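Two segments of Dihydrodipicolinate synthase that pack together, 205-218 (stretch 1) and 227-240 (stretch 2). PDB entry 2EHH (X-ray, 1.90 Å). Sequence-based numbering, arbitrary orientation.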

# COMPACT_ATOMS: atom_id res chain seq x y z
N VAL A 205 16.25 -13.90 -13.30
CA VAL A 205 15.32 -14.22 -14.38
C VAL A 205 16.05 -13.87 -15.68
O VAL A 205 16.04 -14.64 -16.64
CB VAL A 205 14.02 -13.37 -14.28
CG1 VAL A 205 13.23 -13.46 -15.58
CG2 VAL A 205 13.15 -13.87 -13.13
N ALA A 206 16.69 -12.71 -15.68
CA ALA A 206 17.43 -12.22 -16.85
C ALA A 206 18.52 -13.20 -17.28
O ALA A 206 18.93 -13.22 -18.44
CB ALA A 206 18.05 -10.86 -16.56
N ASN A 207 18.99 -14.00 -16.33
CA ASN A 207 20.02 -15.01 -16.56
C ASN A 207 19.62 -16.00 -17.65
O ASN A 207 20.48 -16.59 -18.31
CB ASN A 207 20.28 -15.79 -15.28
CG ASN A 207 21.61 -15.48 -14.68
OD1 ASN A 207 22.48 -14.94 -15.35
ND2 ASN A 207 21.79 -15.83 -13.41
N ASN A 208 18.32 -16.21 -17.81
CA ASN A 208 17.80 -17.14 -18.80
C ASN A 208 18.19 -16.78 -20.23
O ASN A 208 18.32 -17.66 -21.08
CB ASN A 208 16.27 -17.20 -18.71
CG ASN A 208 15.78 -18.10 -17.61
OD1 ASN A 208 15.78 -19.33 -17.75
ND2 ASN A 208 15.35 -17.51 -16.50
N VAL A 209 18.39 -15.49 -20.50
CA VAL A 209 18.72 -15.06 -21.85
C VAL A 209 20.07 -14.39 -22.06
O VAL A 209 20.59 -14.40 -23.17
CB VAL A 209 17.61 -14.16 -22.42
CG1 VAL A 209 16.29 -14.93 -22.43
CG2 VAL A 209 17.48 -12.90 -21.59
N MET A 210 20.64 -13.79 -21.01
CA MET A 210 21.95 -13.16 -21.12
C MET A 210 22.80 -13.57 -19.92
O MET A 210 23.19 -12.74 -19.10
CB MET A 210 21.81 -11.63 -21.20
CG MET A 210 21.31 -11.14 -22.56
SD MET A 210 21.30 -9.35 -22.75
CE MET A 210 23.01 -9.02 -23.16
N PRO A 211 23.11 -14.87 -19.81
CA PRO A 211 23.91 -15.48 -18.75
C PRO A 211 25.28 -14.84 -18.53
O PRO A 211 25.67 -14.55 -17.40
CB PRO A 211 24.07 -16.94 -19.21
CG PRO A 211 22.90 -17.15 -20.11
CD PRO A 211 22.79 -15.86 -20.86
N ARG A 212 26.00 -14.63 -19.63
CA ARG A 212 27.34 -14.05 -19.58
C ARG A 212 27.36 -12.66 -18.98
O ARG A 212 28.16 -12.37 -18.08
CB ARG A 212 27.95 -14.02 -20.98
CG ARG A 212 28.05 -15.40 -21.64
CD ARG A 212 28.53 -15.29 -23.07
NE ARG A 212 29.92 -14.85 -23.16
CZ ARG A 212 30.98 -15.66 -23.12
NH1 ARG A 212 30.81 -16.97 -23.00
NH2 ARG A 212 32.20 -15.15 -23.20
N GLU A 213 26.48 -11.79 -19.46
CA GLU A 213 26.42 -10.42 -18.98
C GLU A 213 26.07 -10.35 -17.50
O GLU A 213 26.72 -9.64 -16.73
CB GLU A 213 25.40 -9.61 -19.78
CG GLU A 213 25.73 -9.42 -21.25
CD GLU A 213 25.71 -10.71 -22.06
OE1 GLU A 213 24.98 -11.65 -21.68
OE2 GLU A 213 26.40 -10.76 -23.09
N VAL A 214 25.04 -11.08 -17.09
CA VAL A 214 24.64 -11.07 -15.69
C VAL A 214 25.80 -11.57 -14.84
O VAL A 214 26.09 -11.01 -13.78
CB VAL A 214 23.41 -11.96 -15.45
CG1 VAL A 214 23.12 -12.04 -13.96
CG2 VAL A 214 22.20 -11.39 -16.19
N LYS A 215 26.45 -12.62 -15.31
CA LYS A 215 27.59 -13.18 -14.59
C LYS A 215 28.63 -12.10 -14.37
O LYS A 215 29.19 -11.97 -13.28
CB LYS A 215 28.19 -14.35 -15.38
CG LYS A 215 29.46 -14.93 -14.77
CD LYS A 215 29.24 -15.41 -13.35
CE LYS A 215 30.50 -16.03 -12.78
NZ LYS A 215 30.31 -16.45 -11.37
N GLU A 216 28.89 -11.31 -15.42
CA GLU A 216 29.87 -10.23 -15.33
C GLU A 216 29.47 -9.19 -14.30
O GLU A 216 30.32 -8.66 -13.58
CB GLU A 216 30.05 -9.56 -16.70
CG GLU A 216 30.61 -10.47 -17.78
CD GLU A 216 30.83 -9.75 -19.10
OE1 GLU A 216 31.17 -10.42 -20.10
OE2 GLU A 216 30.67 -8.51 -19.14
N LEU A 217 28.18 -8.88 -14.23
CA LEU A 217 27.70 -7.90 -13.26
C LEU A 217 28.02 -8.42 -11.86
O LEU A 217 28.56 -7.70 -11.02
CB LEU A 217 26.18 -7.69 -13.42
CG LEU A 217 25.40 -6.78 -12.46
CD1 LEU A 217 25.31 -7.42 -11.09
CD2 LEU A 217 26.07 -5.42 -12.36
N ILE A 218 27.70 -9.69 -11.63
CA ILE A 218 27.95 -10.33 -10.34
C ILE A 218 29.43 -10.35 -9.95
O ILE A 218 29.78 -10.05 -8.81
CB ILE A 218 27.42 -11.78 -10.33
CG1 ILE A 218 25.91 -11.78 -10.55
CG2 ILE A 218 27.77 -12.45 -9.01
CD1 ILE A 218 25.15 -10.93 -9.56
N ARG A 227 31.99 0.55 -10.25
CA ARG A 227 32.00 1.43 -11.41
C ARG A 227 31.67 0.52 -12.59
O ARG A 227 30.89 0.87 -13.47
CB ARG A 227 33.38 2.06 -11.63
CG ARG A 227 33.53 2.69 -13.01
CD ARG A 227 34.97 3.11 -13.29
NE ARG A 227 35.38 4.26 -12.48
CZ ARG A 227 34.86 5.48 -12.61
NH1 ARG A 227 33.92 5.71 -13.51
NH2 ARG A 227 35.30 6.47 -11.84
N ARG A 228 32.29 -0.66 -12.59
CA ARG A 228 32.05 -1.63 -13.65
C ARG A 228 30.66 -2.24 -13.47
O ARG A 228 29.97 -2.50 -14.45
CB ARG A 228 33.12 -2.73 -13.59
CG ARG A 228 32.89 -3.89 -14.55
CD ARG A 228 32.79 -3.43 -16.00
NE ARG A 228 32.63 -4.58 -16.90
CZ ARG A 228 32.20 -4.50 -18.15
NH1 ARG A 228 31.87 -3.32 -18.67
NH2 ARG A 228 32.08 -5.60 -18.89
N ALA A 229 30.26 -2.45 -12.22
CA ALA A 229 28.94 -3.01 -11.93
C ALA A 229 27.86 -2.09 -12.49
O ALA A 229 26.93 -2.53 -13.16
CB ALA A 229 28.77 -3.19 -10.43
N ARG A 230 28.00 -0.79 -12.23
CA ARG A 230 27.04 0.19 -12.74
C ARG A 230 27.00 0.17 -14.26
O ARG A 230 25.95 0.33 -14.87
CB ARG A 230 27.39 1.60 -12.27
CG ARG A 230 27.02 1.92 -10.82
CD ARG A 230 27.13 3.42 -10.55
NE ARG A 230 28.51 3.90 -10.60
CZ ARG A 230 29.41 3.72 -9.64
NH1 ARG A 230 29.09 3.08 -8.52
NH2 ARG A 230 30.65 4.18 -9.79
N GLU A 231 28.17 -0.01 -14.88
CA GLU A 231 28.23 -0.03 -16.33
C GLU A 231 27.37 -1.16 -16.89
O GLU A 231 26.61 -0.97 -17.84
CB GLU A 231 29.68 -0.22 -16.79
CG GLU A 231 29.94 0.26 -18.20
CD GLU A 231 31.33 -0.10 -18.68
OE1 GLU A 231 32.29 0.05 -17.90
OE2 GLU A 231 31.45 -0.54 -19.85
N ILE A 232 27.50 -2.34 -16.30
CA ILE A 232 26.75 -3.50 -16.74
C ILE A 232 25.27 -3.38 -16.36
O ILE A 232 24.39 -3.71 -17.16
CB ILE A 232 27.32 -4.78 -16.12
CG1 ILE A 232 28.80 -4.92 -16.51
CG2 ILE A 232 26.53 -5.99 -16.60
CD1 ILE A 232 29.53 -6.02 -15.76
N HIS A 233 25.02 -2.90 -15.15
CA HIS A 233 23.66 -2.71 -14.64
C HIS A 233 22.86 -1.80 -15.57
O HIS A 233 21.77 -2.16 -16.01
CB HIS A 233 23.73 -2.09 -13.24
CG HIS A 233 22.42 -1.62 -12.70
ND1 HIS A 233 21.50 -2.46 -12.10
CD2 HIS A 233 21.87 -0.38 -12.66
CE1 HIS A 233 20.45 -1.76 -11.71
NE2 HIS A 233 20.65 -0.49 -12.04
N TYR A 234 23.40 -0.63 -15.89
CA TYR A 234 22.68 0.30 -16.75
C TYR A 234 22.58 -0.16 -18.20
O TYR A 234 21.66 0.23 -18.92
CB TYR A 234 23.31 1.69 -16.65
CG TYR A 234 22.96 2.35 -15.33
CD1 TYR A 234 21.63 2.68 -15.04
CD2 TYR A 234 23.92 2.56 -14.35
CE1 TYR A 234 21.27 3.19 -13.80
CE2 TYR A 234 23.57 3.07 -13.09
CZ TYR A 234 22.24 3.38 -12.83
OH TYR A 234 21.86 3.86 -11.60
N TYR A 235 23.51 -1.00 -18.62
CA TYR A 235 23.48 -1.53 -19.97
C TYR A 235 22.32 -2.53 -20.05
O TYR A 235 21.55 -2.54 -21.02
CB TYR A 235 24.82 -2.21 -20.29
CG TYR A 235 24.80 -3.06 -21.54
CD1 TYR A 235 24.68 -4.44 -21.46
CD2 TYR A 235 24.89 -2.48 -22.80
CE1 TYR A 235 24.64 -5.23 -22.61
CE2 TYR A 235 24.85 -3.26 -23.96
CZ TYR A 235 24.73 -4.63 -23.85
OH TYR A 235 24.68 -5.41 -24.99
N LEU A 236 22.19 -3.33 -19.01
CA LEU A 236 21.16 -4.36 -18.93
C LEU A 236 19.81 -3.88 -18.40
O LEU A 236 18.84 -4.64 -18.37
CB LEU A 236 21.66 -5.50 -18.03
CG LEU A 236 22.02 -6.88 -18.59
CD1 LEU A 236 22.61 -6.78 -19.98
CD2 LEU A 236 22.98 -7.55 -17.63
N HIS A 237 19.72 -2.61 -18.00
CA HIS A 237 18.47 -2.09 -17.44
C HIS A 237 17.25 -2.30 -18.33
O HIS A 237 16.19 -2.70 -17.84
CB HIS A 237 18.60 -0.61 -17.08
CG HIS A 237 17.56 -0.15 -16.11
ND1 HIS A 237 17.46 -0.64 -14.83
CD2 HIS A 237 16.53 0.73 -16.25
CE1 HIS A 237 16.43 -0.09 -14.22
NE2 HIS A 237 15.85 0.74 -15.06
N ASP A 238 17.37 -2.01 -19.62
CA ASP A 238 16.24 -2.20 -20.53
C ASP A 238 15.77 -3.65 -20.54
O ASP A 238 14.57 -3.92 -20.61
CB ASP A 238 16.60 -1.77 -21.96
CG ASP A 238 16.65 -0.26 -22.12
OD1 ASP A 238 16.28 0.46 -21.16
OD2 ASP A 238 17.06 0.21 -23.20
N LEU A 239 16.70 -4.60 -20.46
CA LEU A 239 16.34 -6.01 -20.44
C LEU A 239 15.62 -6.34 -19.13
O LEU A 239 14.59 -7.02 -19.12
CB LEU A 239 17.58 -6.90 -20.57
CG LEU A 239 17.32 -8.41 -20.47
CD1 LEU A 239 16.51 -8.87 -21.67
CD2 LEU A 239 18.65 -9.16 -20.41
N PHE A 240 16.18 -5.87 -18.01
CA PHE A 240 15.59 -6.13 -16.70
C PHE A 240 14.14 -5.66 -16.62
O PHE A 240 13.29 -6.34 -16.06
CB PHE A 240 16.38 -5.42 -15.58
CG PHE A 240 17.77 -5.98 -15.35
CD1 PHE A 240 18.15 -7.21 -15.87
CD2 PHE A 240 18.68 -5.27 -14.56
CE1 PHE A 240 19.42 -7.73 -15.62
CE2 PHE A 240 19.95 -5.79 -14.30
CZ PHE A 240 20.32 -7.02 -14.83

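Two helices that run roughly antiparallel can be held together largely by the fit of apolar side chains, and this pair from dihydrodipicolinate synthase illustrates the principle well. The axes of helix 211-218 and helix 227-240 approach to 8.9 Å with 148° between their directions. No hydrogen bond crosses the interface; 594 Å² of surface, summed over both sides, is buried mainly by apolar groups.

Leu217 covers the most. Its CA-to-CB bond points sideways, but the t, m rotamer brings the end of the side chain nearer the partner helix. There CD2 lies 3.1 Å from the Ala229 O atom, a tight van der Waals approach. That oxygen already accepts a helical hydrogen bond from His233 N, 2.8 Å away, so a methyl group can lie against it without leaving it unpaired. The small side chain of Ala229 suits this place: the two CA atoms, of Leu217 and Ala229, are only 5.2 Å apart, and Leu217 CD2 still sits 4.0 Å from Ala229 CB.

Ile232 fills the next position. Pointing toward stretch 1, its branched side chain meets two levels of the opposing helix. Ile232 CG2 packs 3.6 Å from Leu217 CB and 3.7 Å from Glu213 O, and Ile232 CD1 lies 3.5 Å from Leu217 N and 3.7 Å from Glu216 CB. Glu216 thus contributes aliphatic carbon to the packing before its extended chain carries the carboxylate to the margin, where Glu216 OE2 forms a salt bridge with Arg228 NH2 at 3.2 Å. Arg228 also pairs within its own helix, its NH1 lying 3.0 Å from Glu231 OE2, so one guanidinium serves two acids.

Leu239 anchors the other end, beside the residues that precede helix 211-218: the 3-10 segment and the short loop after it. Its CD2 atom gathers three neighbours: Met210 SD at 3.5 Å, Val209 CG2 at 4.1 Å and Ala206 CB at 4.3 Å. Met210, at the N-cap position, offers a long, flexible chain whose CE methyl lies 3.9 Å from Leu236 CD1 and 4.2 Å from Tyr235 CE1, near the plane of the tyrosine ring at its edge. Both methyls of Leu236 lie near Glu213 CB, CD2 at 3.8 Å and CD1 at 4.0 Å, and Leu236 CD2 is 4.2 Å from Val214 CG2, linking this cluster with the helical contact. Ala206 lets the chains come close, its CB resting 3.5 Å from Phe240 CE1 at the edge of the phenyl ring. The general lesson is economical: interlocking apolar side chains supply most of the buried contact, and charge is kept to the margin.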